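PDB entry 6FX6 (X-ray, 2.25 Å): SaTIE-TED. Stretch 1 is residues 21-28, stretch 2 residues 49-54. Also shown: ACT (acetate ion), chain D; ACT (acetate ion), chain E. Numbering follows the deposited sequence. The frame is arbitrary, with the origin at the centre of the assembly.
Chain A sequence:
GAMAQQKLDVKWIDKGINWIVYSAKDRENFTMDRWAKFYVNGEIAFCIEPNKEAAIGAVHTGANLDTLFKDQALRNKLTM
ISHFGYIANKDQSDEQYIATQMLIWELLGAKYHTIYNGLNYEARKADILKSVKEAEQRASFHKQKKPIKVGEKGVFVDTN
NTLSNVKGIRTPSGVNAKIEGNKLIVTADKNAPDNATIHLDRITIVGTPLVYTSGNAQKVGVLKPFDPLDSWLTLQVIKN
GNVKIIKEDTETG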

# COMPACT_ATOMS: atom_id res chain seq x y z
N VAL A 21 5.94 -15.45 20.47
CA VAL A 21 5.22 -16.68 20.74
C VAL A 21 3.77 -16.36 20.37
O VAL A 21 3.15 -15.49 21.00
CB VAL A 21 5.33 -17.11 22.21
CG1 VAL A 21 4.48 -18.36 22.47
CG2 VAL A 21 6.79 -17.36 22.58
N TYR A 22 3.24 -17.05 19.36
CA TYR A 22 1.91 -16.74 18.83
C TYR A 22 1.07 -17.97 18.52
O TYR A 22 1.59 -19.08 18.40
CB TYR A 22 2.03 -15.87 17.58
CG TYR A 22 2.33 -16.61 16.30
CD1 TYR A 22 3.60 -17.09 16.02
CD2 TYR A 22 1.33 -16.81 15.34
CE1 TYR A 22 3.88 -17.77 14.84
CE2 TYR A 22 1.59 -17.48 14.15
CZ TYR A 22 2.86 -17.96 13.90
OH TYR A 22 3.12 -18.62 12.72
N SER A 23 -0.23 -17.72 18.38
CA SER A 23 -1.20 -18.73 17.97
C SER A 23 -2.00 -18.21 16.78
O SER A 23 -2.29 -17.02 16.68
CB SER A 23 -2.14 -19.07 19.13
OG SER A 23 -1.42 -19.68 20.19
N ALA A 24 -2.34 -19.12 15.87
CA ALA A 24 -3.11 -18.81 14.68
C ALA A 24 -3.68 -20.10 14.12
O ALA A 24 -2.93 -20.96 13.66
CB ALA A 24 -2.22 -18.13 13.65
N LYS A 25 -5.01 -20.25 14.18
CA LYS A 25 -5.70 -21.49 13.79
C LYS A 25 -5.19 -22.69 14.63
O LYS A 25 -5.04 -22.55 15.84
CB LYS A 25 -5.59 -21.73 12.27
CG LYS A 25 -6.20 -20.66 11.39
CD LYS A 25 -6.68 -21.27 10.08
CE LYS A 25 -6.90 -20.25 8.99
NZ LYS A 25 -7.30 -20.94 7.73
N ASP A 26 -4.95 -23.85 14.00
CA ASP A 26 -4.36 -25.02 14.68
C ASP A 26 -2.98 -24.78 15.30
O ASP A 26 -2.66 -25.35 16.34
CB ASP A 26 -4.31 -26.23 13.72
CG ASP A 26 -3.48 -25.97 12.46
OD1 ASP A 26 -3.65 -24.90 11.84
OD2 ASP A 26 -2.66 -26.84 12.09
N ARG A 27 -2.16 -23.94 14.66
CA ARG A 27 -0.85 -23.56 15.21
C ARG A 27 -1.03 -22.80 16.53
O ARG A 27 -1.50 -21.67 16.53
CB ARG A 27 -0.07 -22.71 14.20
CG ARG A 27 1.31 -22.27 14.67
CD ARG A 27 2.07 -21.55 13.57
NE ARG A 27 2.62 -22.49 12.59
CZ ARG A 27 3.53 -22.19 11.66
NH1 ARG A 27 4.03 -20.96 11.54
NH2 ARG A 27 3.94 -23.14 10.82
N GLU A 28 -0.68 -23.46 17.64
CA GLU A 28 -0.82 -22.90 18.98
C GLU A 28 0.55 -22.75 19.64
O GLU A 28 1.38 -23.67 19.55
CB GLU A 28 -1.69 -23.81 19.85
CG GLU A 28 -3.18 -23.80 19.50
CD GLU A 28 -3.98 -24.86 20.25
OE1 GLU A 28 -3.44 -25.94 20.55
OE2 GLU A 28 -5.18 -24.61 20.52
C ACT D . 2.20 -26.68 12.87
O ACT D . 2.21 -26.00 11.82
OXT ACT D . 2.42 -27.91 12.87
CH3 ACT D . 1.92 -25.99 14.17
C ACT E . 7.83 -21.00 9.59
O ACT E . 8.35 -19.86 9.54
OXT ACT E . 6.72 -21.20 10.13
CH3 ACT E . 8.58 -22.16 9.00
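Stretch 2 (49-54) EPNKEA

Stretch 2 lies as a beta turn against the hairpin end of stretch 1, in a small contact that joins two side-chain hydrogen bonds to a modest apolar patch.

Stretch 1 comes in as a strand through Ala-24, turns, and leaves as a strand at Arg-27 and Glu-28. The turn, from Ala-24 to Arg-27, is of type II'. Lys-25 has the positive phi, 59°, that this turn requires at its second position. A backbone hydrogen bond from Ala-24 N to Arg-27 O, 2.8 Å, pairs the two strands at the turn.

Stretch 2 has no regular helix or strand. Residues Glu-49 to Lys-52 form a type I turn, with Lys-52 N bonded to Glu-49 O at 3.2 Å. Pro-50 and Asn-51 occupy its two central positions, and they provide most of the area that stretch 2 buries here. No backbone hydrogen bond links the two stretches, so the packing is not that of a sheet. The nearest CA atoms across the stretches are those of Arg-27 and Asn-51, 5.3 Å apart. Together the two stretches bury 370 Å².

Pro-50 sits against the incoming strand. Its CB is 3.8 Å from Ala-24 CB and 4.3 Å from Tyr-22 CE2. Its carbonyl is also used: Tyr-22 OH donates to Pro-50 O at 2.7 Å. This oxygen lies at the edge of the tyrosine ring, near the ring plane, where the hydroxyl can reach it.

Asn-51 has the largest covered area of either stretch and sits against the hairpin turn. Its CB is 3.1 Å from Ala-24 O and 3.8 Å from Lys-25 CB. Its amide ND2 donates to Asp-26 OD1 at 3.0 Å, with a nearly straight angle of 173°. The CA-to-CB bond of Asp-26 points sideways, but its carboxylate comes nearer and accepts this bond.

Arg-27 extends along stretch 2. Its NH1 donates to Tyr-22 OH at 2.8 Å, so the same hydroxyl accepts from the arginine and donates to Pro-50 O. Asn-51 O and Lys-52 CA lie over one face of the guanidinium. Arg-27 NH2 is 3.7 Å from Glu-53 N, a contact without a hydrogen bond.

Two acetate ions, probably from the crystallisation liquor, meet the edge of the guanidinium. Arg-27 NH1 donates to OXT of the chain E acetate at 3.0 Å. The bond from Arg-27 NH2 to O of the chain D acetate, at 3.5 Å, is weak.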

# COMPACT_ATOMS: atom_id res chain seq x y z
N GLU A 49 -1.00 -16.73 5.36
CA GLU A 49 -1.62 -17.82 6.11
C GLU A 49 -0.72 -18.08 7.33
O GLU A 49 0.21 -18.89 7.24
CB GLU A 49 -1.71 -19.08 5.25
CG GLU A 49 -2.83 -19.06 4.23
CD GLU A 49 -2.88 -20.35 3.43
OE1 GLU A 49 -1.85 -20.69 2.80
OE2 GLU A 49 -3.93 -21.01 3.43
N PRO A 50 -0.97 -17.39 8.46
CA PRO A 50 -0.04 -17.46 9.60
C PRO A 50 0.15 -18.84 10.27
O PRO A 50 1.10 -19.02 11.04
CB PRO A 50 -0.64 -16.46 10.60
CG PRO A 50 -2.08 -16.36 10.23
CD PRO A 50 -2.13 -16.53 8.75
N ASN A 51 -0.74 -19.79 9.98
CA ASN A 51 -0.66 -21.16 10.51
C ASN A 51 0.13 -22.18 9.65
O ASN A 51 0.08 -23.37 9.93
CB ASN A 51 -2.09 -21.70 10.72
CG ASN A 51 -2.78 -22.04 9.41
OD1 ASN A 51 -2.74 -21.26 8.46
ND2 ASN A 51 -3.41 -23.21 9.36
N LYS A 52 0.85 -21.72 8.62
CA LYS A 52 1.53 -22.63 7.69
C LYS A 52 2.97 -22.22 7.39
O LYS A 52 3.31 -21.03 7.40
CB LYS A 52 0.77 -22.71 6.37
CG LYS A 52 -0.57 -23.40 6.50
CD LYS A 52 -1.24 -23.53 5.14
CE LYS A 52 -2.44 -24.46 5.21
NZ LYS A 52 -2.93 -24.79 3.85
N GLU A 53 3.79 -23.22 7.10
CA GLU A 53 5.16 -23.02 6.62
C GLU A 53 5.19 -22.78 5.11
O GLU A 53 4.47 -23.45 4.36
CB GLU A 53 6.06 -24.21 7.01
CG GLU A 53 6.02 -25.44 6.09
CD GLU A 53 4.64 -26.08 5.94
OE1 GLU A 53 3.82 -26.01 6.88
OE2 GLU A 53 4.37 -26.66 4.86
N ALA A 54 6.02 -21.84 4.67
CA ALA A 54 6.20 -21.56 3.24
C ALA A 54 7.15 -22.58 2.60
O ALA A 54 8.03 -23.12 3.27
CB ALA A 54 6.72 -20.14 3.04